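Local coordinates for type VI secretion system-associated protein TagF (Pseudomonas aeruginosa PAO1, PDB 2QNU), which is of incompletely known function but is probably an accessory protein that takes part in controlling type VI secretion, at residues D109-F112 with E113-S117; E27-D30 with A31-S35; H175-G179 with A180-W184. One frame throughout, in Å; residues are numbered along the deposited sequence.

In the fold
All three contacts are local, each within one continuous run of residues, so none closes a long loop; they follow one another in series and neither nest nor cross. From the N terminus, interaction 2 comes first, on the helix 23-44. Interaction 1 follows on the helix 110-121, and interaction 3 spans the turn between the helix 165-177 and the strand 180-185. Interactions 1 and 2 lie on opposite sides of the chain's centre, with nearest atoms about 11 Å apart. Interaction 3 touches both: W184 CZ2 is 3.7 Å from F112 CZ, and W183 CH2 is 3.5 Å from W32 CH2. The strand 180-185, within the antiparallel sheet, thus links both helices.

Interaction 1 (D109-F112 with E113-S117); sequences DGWF and EQVES
W111 and V115, one helical turn apart on the helix 110-121, meet as a CH-pi contact. The methyl CG2 of V115 stands 3.7 Å from the centroid of the six-membered ring of W111, only 6° off the ring normal, and therefore over the face. Two torsions bring the groups together: W111 CG is anti to the backbone N (chi1 -172°), while V115 CG2 lies anti to its own carbonyl carbon. F112 adds its ring at the W111 rim, with W111 CE3 over the centre of the F112 ring and F112 CE1 in the plane at the W111 edge. On this side the side chains of W111, F112 and V115 face strands 71-77 and 89-95, and W111 NE1 bonds to P140 O.

The polar flank is built differently. E113 runs extended beyond CG and lays its carboxylate beside D109, OE2 coming 3.4 Å from D109 CB. Its OE2 is 4.3 Å from D109 OD2, and the two carboxylate planes differ by 31°. R186 pairs with both E113 and the buried E116, which also binds R59; R168 of the second subunit pairs with D109. The backbone closes each turn, as in E116 N to F112 O at 2.7 Å. Two acidic groups this close would probably repel, and the arginine partners are consistent with that charge being offset, in part across the dimer interface.

Interaction 2 (E27-D30 with A31-S35); sequences EPWD and AWLAS
The carbonyl oxygen of A31 is gripped twice by S35: the hydroxyl OG donates to A31 O at 2.6 Å and the amide N at 3.1 Å, from opposite faces of the carbonyl plane. With S35 chi1 at -52°, OG folds back over the preceding helical turn, which is what lets one residue supply both donors.

On the buried side of the helix 23-44, W29 and W32 run alongside each other in the same direction, and W183 of the strand 180-185 meets W32. The CZ3 atoms of W29 and W32 are 3.5 Å apart, but the planes of the six-membered rings differ by 36°, an oblique pairing. W32 CE3 and L33 CG both lie over one face of W29, and L33 CD1 comes 3.3 Å from W29 NE1. The indole nitrogens have outside acceptors, T90 for W29 and P202 for W32, while F25 stacks on W29 and D30 bonds to Y7.

Both tryptophans have CG anti to the backbone N, which sends the rings off the same side of the helix. Apolar carbon covers one face of W29, and outside oxygens satisfy both indole N-H groups, a combination that should restrict the rotation of the rings.

Interaction 3 (H175-G179 with A180-W184); sequences HACDG and ASHWW. With ACT (acetate ion), chain F.
A type II beta turn runs from C177 to A180, with D178 and G179 at its corners, and carries the chain from the helix 165-177 into the strand 180-185 of the antiparallel sheet. Its closing bond, A180 N to C177 O, is 3.1 Å long but weak, with an N-H...O angle of 134°. G179 takes a positive phi (66°), a value that favours glycine and suits the third position of this turn.

The tight part lies where the strand turns back against the end of the helix. A180 CB packs 3.5 Å from C177 O, and the imidazole of H182 reaches back from the strand, its CE1 coming 3.4 Å from A176 O. That oxygen sits at the edge of the ring, in its plane, and also accepts a bond from R197. C177 SG lies 4.0 Å from H182 CE1 and approaches the ring obliquely, so the sulfur meets neither its face nor its edge squarely. SG is brought there by a chi1 of -64°, which sets it beside the backbone N. L172 of the second subunit packs on both C177 and H182, placing this cluster at the subunit interface. Further along the buried strand, W183 NE1 donates to S181 OG at 2.9 Å, and S181 OG is also hydrogen-bonded to G200 O.

The looser part is the pair of corner residues. D178 and G179 are partly exposed; D178 turns its CB from the strand, and its carboxylate pairs with R147.

A separate feature is an acetate ion, probably from the crystallisation liquor, held at the NE2 side of the buried H182 imidazole, near A176 CB. The bond to it is nearly straight: H182 NE2 donates to acetate OXT over 2.6 Å.

Interaction 1 (D109-F112 with E113-S117)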
loop_
_atom_site.group_PDB
_atom_site.type_symbol
_atom_site.label_atom_id
_atom_site.label_comp_id
_atom_site.label_asym_id
_atom_site.label_seq_id
_atom_site.Cartn_x
_atom_site.Cartn_y
_atom_site.Cartn_z
ATOM N N ASP B 109 4.414 -9.530 15.673
ATOM C CA ASP B 109 3.919 -8.714 16.798
ATOM C C ASP B 109 4.850 -8.640 18.001
ATOM O O ASP B 109 4.662 -7.791 18.878
ATOM C CB ASP B 109 2.604 -9.296 17.294
ATOM C CG ASP B 109 1.455 -9.075 16.328
ATOM O OD1 ASP B 109 1.284 -7.935 15.855
ATOM O OD2 ASP B 109 0.673 -10.044 16.135
ATOM N N GLY B 110 5.867 -9.486 18.038
ATOM C CA GLY B 110 6.682 -9.703 19.237
ATOM C C GLY B 110 7.300 -8.482 19.874
ATOM O O GLY B 110 7.184 -8.295 21.111
ATOM N N TRP B 111 7.981 -7.655 19.059
ATOM C CA TRP B 111 8.612 -6.419 19.566
ATOM C C TRP B 111 7.553 -5.506 20.242
ATOM O O TRP B 111 7.727 -4.986 21.330
ATOM C CB TRP B 111 9.290 -5.669 18.407
ATOM C CG TRP B 111 10.108 -4.516 18.856
ATOM C CD1 TRP B 111 11.370 -4.553 19.432
ATOM C CD2 TRP B 111 9.710 -3.143 18.838
ATOM N NE1 TRP B 111 11.770 -3.280 19.730
ATOM C CE2 TRP B 111 10.777 -2.397 19.368
ATOM C CE3 TRP B 111 8.555 -2.469 18.395
ATOM C CZ2 TRP B 111 10.713 -1.017 19.498
ATOM C CZ3 TRP B 111 8.497 -1.094 18.501
ATOM C CH2 TRP B 111 9.569 -0.381 19.048
ATOM N N PHE B 112 6.451 -5.326 19.541
ATOM C CA PHE B 112 5.337 -4.500 20.018
ATOM C C PHE B 112 4.682 -5.004 21.370
ATOM O O PHE B 112 4.334 -4.226 22.288
ATOM C CB PHE B 112 4.318 -4.397 18.882
ATOM C CG PHE B 112 4.832 -3.580 17.691
ATOM C CD1 PHE B 112 4.863 -2.202 17.753
ATOM C CD2 PHE B 112 5.309 -4.202 16.539
ATOM C CE1 PHE B 112 5.389 -1.413 16.678
ATOM C CE2 PHE B 112 5.852 -3.443 15.451
ATOM C CZ PHE B 112 5.870 -2.057 15.521
ATOM N N GLU B 113 4.508 -6.307 21.440
ATOM C CA GLU B 113 4.028 -6.959 22.661
ATOM C C GLU B 113 5.016 -6.744 23.818
ATOM O O GLU B 113 4.607 -6.366 24.927
ATOM C CB GLU B 113 3.802 -8.429 22.368
ATOM C CG GLU B 113 2.564 -8.621 21.534
ATOM C CD GLU B 113 2.366 -10.032 21.008
ATOM O OE1 GLU B 113 3.222 -10.893 21.213
ATOM O OE2 GLU B 113 1.354 -10.267 20.351
ATOM N N GLN B 114 6.311 -6.875 23.538
ATOM C CA GLN B 114 7.327 -6.568 24.539
ATOM C C GLN B 114 7.269 -5.112 24.942
ATOM O O GLN B 114 7.429 -4.802 26.095
ATOM C CB GLN B 114 8.768 -6.824 24.057
ATOM C CG GLN B 114 9.021 -8.207 23.515
ATOM C CD GLN B 114 10.485 -8.429 23.009
ATOM O OE1 GLN B 114 11.454 -7.882 23.581
ATOM N NE2 GLN B 114 10.635 -9.272 21.954
ATOM N N VAL B 115 7.105 -4.192 23.989
ATOM C CA VAL B 115 7.039 -2.803 24.346
ATOM C C VAL B 115 5.794 -2.554 25.186
ATOM O O VAL B 115 5.861 -1.819 26.160
ATOM C CB VAL B 115 7.028 -1.837 23.118
ATOM C CG1 VAL B 115 6.682 -0.454 23.584
ATOM C CG2 VAL B 115 8.384 -1.845 22.440
ATOM N N GLU B 116 4.659 -3.108 24.774
ATOM C CA GLU B 116 3.398 -2.953 25.568
ATOM C C GLU B 116 3.563 -3.470 26.994
ATOM O O GLU B 116 3.104 -2.846 27.950
ATOM C CB GLU B 116 2.241 -3.698 24.921
ATOM C CG GLU B 116 1.730 -3.067 23.594
ATOM C CD GLU B 116 0.601 -3.879 22.998
ATOM O OE1 GLU B 116 0.440 -5.044 23.445
ATOM O OE2 GLU B 116 -0.155 -3.378 22.092
ATOM N N SER B 117 4.246 -4.597 27.156
ATOM C CA SER B 117 4.465 -5.111 28.539
ATOM C C SER B 117 5.287 -4.123 29.353
ATOM O O SER B 117 5.061 -3.912 30.560
ATOM C CB SER B 117 5.068 -6.508 28.488
ATOM O OG SER B 117 5.768 -6.766 29.660
#

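Interaction 2 (E27-D30 with A31-S35)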
loop_
_atom_site.group_PDB
_atom_site.type_symbol
_atom_site.label_atom_id
_atom_site.label_comp_id
_atom_site.label_asym_id
_atom_site.label_seq_id
_atom_site.Cartn_x
_atom_site.Cartn_y
_atom_site.Cartn_z
ATOM N N GLU B 27 10.245 17.366 20.202
ATOM C CA GLU B 27 9.556 18.638 19.958
ATOM C C GLU B 27 8.242 18.445 19.173
ATOM O O GLU B 27 7.160 18.813 19.686
ATOM C CB GLU B 27 10.466 19.675 19.232
ATOM C CG GLU B 27 10.977 20.830 20.131
ATOM C CD GLU B 27 11.676 21.987 19.338
ATOM O OE1 GLU B 27 11.628 21.978 18.078
ATOM O OE2 GLU B 27 12.273 22.912 19.974
ATOM N N PRO B 28 8.310 17.907 17.926
ATOM C CA PRO B 28 7.050 17.671 17.206
ATOM C C PRO B 28 6.112 16.610 17.814
ATOM O O PRO B 28 4.885 16.677 17.682
ATOM C CB PRO B 28 7.528 17.223 15.790
ATOM C CG PRO B 28 8.933 16.727 15.999
ATOM C CD PRO B 28 9.488 17.594 17.084
ATOM N N TRP B 29 6.683 15.576 18.396
ATOM C CA TRP B 29 5.850 14.508 18.938
ATOM C C TRP B 29 5.019 15.091 20.097
ATOM O O TRP B 29 3.810 14.938 20.106
ATOM C CB TRP B 29 6.704 13.342 19.402
ATOM C CG TRP B 29 5.927 12.258 20.056
ATOM C CD1 TRP B 29 5.968 11.923 21.402
ATOM C CD2 TRP B 29 5.014 11.359 19.449
ATOM N NE1 TRP B 29 5.128 10.891 21.635
ATOM C CE2 TRP B 29 4.517 10.524 20.461
ATOM C CE3 TRP B 29 4.515 11.211 18.153
ATOM C CZ2 TRP B 29 3.563 9.516 20.216
ATOM C CZ3 TRP B 29 3.587 10.208 17.894
ATOM C CH2 TRP B 29 3.125 9.358 18.922
ATOM N N ASP B 30 5.681 15.792 21.005
ATOM C CA ASP B 30 5.032 16.536 22.090
ATOM C C ASP B 30 3.940 17.518 21.626
ATOM O O ASP B 30 2.857 17.513 22.162
ATOM C CB ASP B 30 6.070 17.327 22.883
ATOM C CG ASP B 30 5.451 18.173 24.016
ATOM O OD1 ASP B 30 5.239 17.635 25.175
ATOM O OD2 ASP B 30 5.200 19.374 23.793
ATOM N N ALA B 31 4.244 18.328 20.594
ATOM C CA ALA B 31 3.310 19.339 20.108
ATOM C C ALA B 31 2.115 18.649 19.500
ATOM O O ALA B 31 0.971 19.079 19.642
ATOM C CB ALA B 31 4.001 20.212 19.110
ATOM N N TRP B 32 2.364 17.539 18.827
ATOM C CA TRP B 32 1.267 16.821 18.229
ATOM C C TRP B 32 0.400 16.185 19.335
ATOM O O TRP B 32 -0.802 16.226 19.229
ATOM C CB TRP B 32 1.720 15.754 17.178
ATOM C CG TRP B 32 0.564 14.853 16.700
ATOM C CD1 TRP B 32 -0.434 15.165 15.825
ATOM C CD2 TRP B 32 0.262 13.548 17.202
ATOM N NE1 TRP B 32 -1.328 14.127 15.717
ATOM C CE2 TRP B 32 -0.915 13.118 16.567
ATOM C CE3 TRP B 32 0.862 12.731 18.159
ATOM C CZ2 TRP B 32 -1.476 11.870 16.810
ATOM C CZ3 TRP B 32 0.315 11.473 18.413
ATOM C CH2 TRP B 32 -0.845 11.053 17.754
ATOM N N LEU B 33 0.981 15.564 20.362
ATOM C CA LEU B 33 0.139 14.990 21.457
ATOM C C LEU B 33 -0.613 16.052 22.192
ATOM O O LEU B 33 -1.791 15.911 22.410
ATOM C CB LEU B 33 0.977 14.249 22.505
ATOM C CG LEU B 33 1.508 12.929 22.047
ATOM C CD1 LEU B 33 2.542 12.457 23.042
ATOM C CD2 LEU B 33 0.416 11.939 21.900
ATOM N N ALA B 34 0.064 17.133 22.533
ATOM C CA ALA B 34 -0.569 18.227 23.216
ATOM C C ALA B 34 -1.781 18.837 22.489
ATOM O O ALA B 34 -2.783 19.178 23.136
ATOM C CB ALA B 34 0.456 19.298 23.505
ATOM N N SER B 35 -1.681 19.001 21.162
ATOM C CA SER B 35 -2.778 19.545 20.331
ATOM C C SER B 35 -3.958 18.607 20.355
ATOM O O SER B 35 -5.122 19.032 20.398
ATOM C CB SER B 35 -2.323 19.699 18.832
ATOM O OG SER B 35 -1.104 20.418 18.732
#

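Interaction 3 (H175-G179 with A180-W184)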
loop_
_atom_site.group_PDB
_atom_site.type_symbol
_atom_site.label_atom_id
_atom_site.label_comp_id
_atom_site.label_asym_id
_atom_site.label_seq_id
_atom_site.Cartn_x
_atom_site.Cartn_y
_atom_site.Cartn_z
ATOM N N HIS B 175 5.028 1.136 0.023
ATOM C CA HIS B 175 4.429 2.295 -0.599
ATOM C C HIS B 175 3.221 2.795 0.201
ATOM O O HIS B 175 3.005 4.028 0.320
ATOM C CB HIS B 175 4.047 2.053 -2.087
ATOM C CG HIS B 175 3.531 3.288 -2.755
ATOM N ND1 HIS B 175 2.176 3.585 -2.825
ATOM C CD2 HIS B 175 4.177 4.353 -3.277
ATOM C CE1 HIS B 175 2.019 4.779 -3.376
ATOM N NE2 HIS B 175 3.213 5.254 -3.676
ATOM N N ALA B 176 2.390 1.890 0.739
ATOM C CA ALA B 176 1.241 2.371 1.483
ATOM C C ALA B 176 1.626 3.152 2.734
ATOM O O ALA B 176 0.799 3.949 3.290
ATOM C CB ALA B 176 0.251 1.224 1.801
ATOM N N CYS B 177 2.838 2.960 3.210
ATOM C CA CYS B 177 3.344 3.692 4.367
ATOM C C CYS B 177 3.897 5.095 4.145
ATOM O O CYS B 177 3.985 5.895 5.091
ATOM C CB CYS B 177 4.440 2.864 5.087
ATOM S SG CYS B 177 3.729 1.338 5.749
ATOM N N ASP B 178 4.256 5.421 2.920
ATOM C CA ASP B 178 4.887 6.678 2.629
ATOM C C ASP B 178 3.944 7.823 2.862
ATOM O O ASP B 178 2.749 7.764 2.486
ATOM C CB ASP B 178 5.380 6.676 1.201
ATOM C CG ASP B 178 6.488 5.634 0.974
ATOM O OD1 ASP B 178 7.192 5.242 1.937
ATOM O OD2 ASP B 178 6.652 5.194 -0.159
ATOM N N GLY B 179 4.474 8.880 3.465
ATOM C CA GLY B 179 3.626 10.028 3.777
ATOM C C GLY B 179 2.517 9.755 4.823
ATOM O O GLY B 179 1.591 10.529 4.943
ATOM N N ALA B 180 2.592 8.664 5.546
ATOM C CA ALA B 180 1.423 8.199 6.340
ATOM C C ALA B 180 1.779 7.827 7.755
ATOM O O ALA B 180 2.960 7.560 8.060
ATOM C CB ALA B 180 0.758 6.978 5.672
ATOM N N SER B 181 0.736 7.759 8.613
ATOM C CA SER B 181 0.891 7.142 9.923
ATOM C C SER B 181 -0.136 5.998 10.041
ATOM O O SER B 181 -1.323 6.154 9.614
ATOM C CB SER B 181 0.749 8.207 10.997
ATOM O OG SER B 181 -0.538 8.779 10.969
ATOM N N HIS B 182 0.345 4.845 10.513
ATOM C CA HIS B 182 -0.463 3.671 10.777
ATOM C C HIS B 182 -0.486 3.447 12.310
ATOM O O HIS B 182 0.517 3.646 13.006
ATOM C CB HIS B 182 0.093 2.424 10.089
ATOM C CG HIS B 182 -0.176 2.372 8.606
ATOM N ND1 HIS B 182 0.642 2.961 7.671
ATOM C CD2 HIS B 182 -1.218 1.847 7.920
ATOM C CE1 HIS B 182 0.118 2.790 6.467
ATOM N NE2 HIS B 182 -1.005 2.094 6.587
ATOM N N TRP B 183 -1.633 3.020 12.786
ATOM C CA TRP B 183 -1.922 2.893 14.221
ATOM C C TRP B 183 -2.748 1.644 14.343
ATOM O O TRP B 183 -3.721 1.480 13.567
ATOM C CB TRP B 183 -2.746 4.075 14.657
ATOM C CG TRP B 183 -2.157 5.362 14.304
ATOM C CD1 TRP B 183 -2.329 6.054 13.092
ATOM C CD2 TRP B 183 -1.337 6.181 15.118
ATOM N NE1 TRP B 183 -1.637 7.237 13.139
ATOM C CE2 TRP B 183 -1.011 7.342 14.354
ATOM C CE3 TRP B 183 -0.824 6.059 16.433
ATOM C CZ2 TRP B 183 -0.199 8.346 14.848
ATOM C CZ3 TRP B 183 -0.013 7.048 16.918
ATOM C CH2 TRP B 183 0.270 8.204 16.153
ATOM N N TRP B 184 -2.311 0.701 15.188
ATOM C CA TRP B 184 -3.034 -0.563 15.314
ATOM C C TRP B 184 -2.858 -1.137 16.717
ATOM O O TRP B 184 -2.032 -0.663 17.483
ATOM C CB TRP B 184 -2.615 -1.573 14.272
ATOM C CG TRP B 184 -1.236 -2.155 14.454
ATOM C CD1 TRP B 184 -0.949 -3.358 14.946
ATOM C CD2 TRP B 184 0.017 -1.544 14.099
ATOM N NE1 TRP B 184 0.433 -3.564 14.962
ATOM C CE2 TRP B 184 1.032 -2.439 14.453
ATOM C CE3 TRP B 184 0.379 -0.311 13.534
ATOM C CZ2 TRP B 184 2.343 -2.157 14.256
ATOM C CZ3 TRP B 184 1.698 -0.040 13.342
ATOM C CH2 TRP B 184 2.668 -0.945 13.709
HETATM C C ACT F . -3.675 0.805 5.331
HETATM O O ACT F . -3.879 1.034 6.574
HETATM O OXT ACT F . -2.575 1.188 4.776
HETATM C CH3 ACT F . -4.719 0.142 4.569
#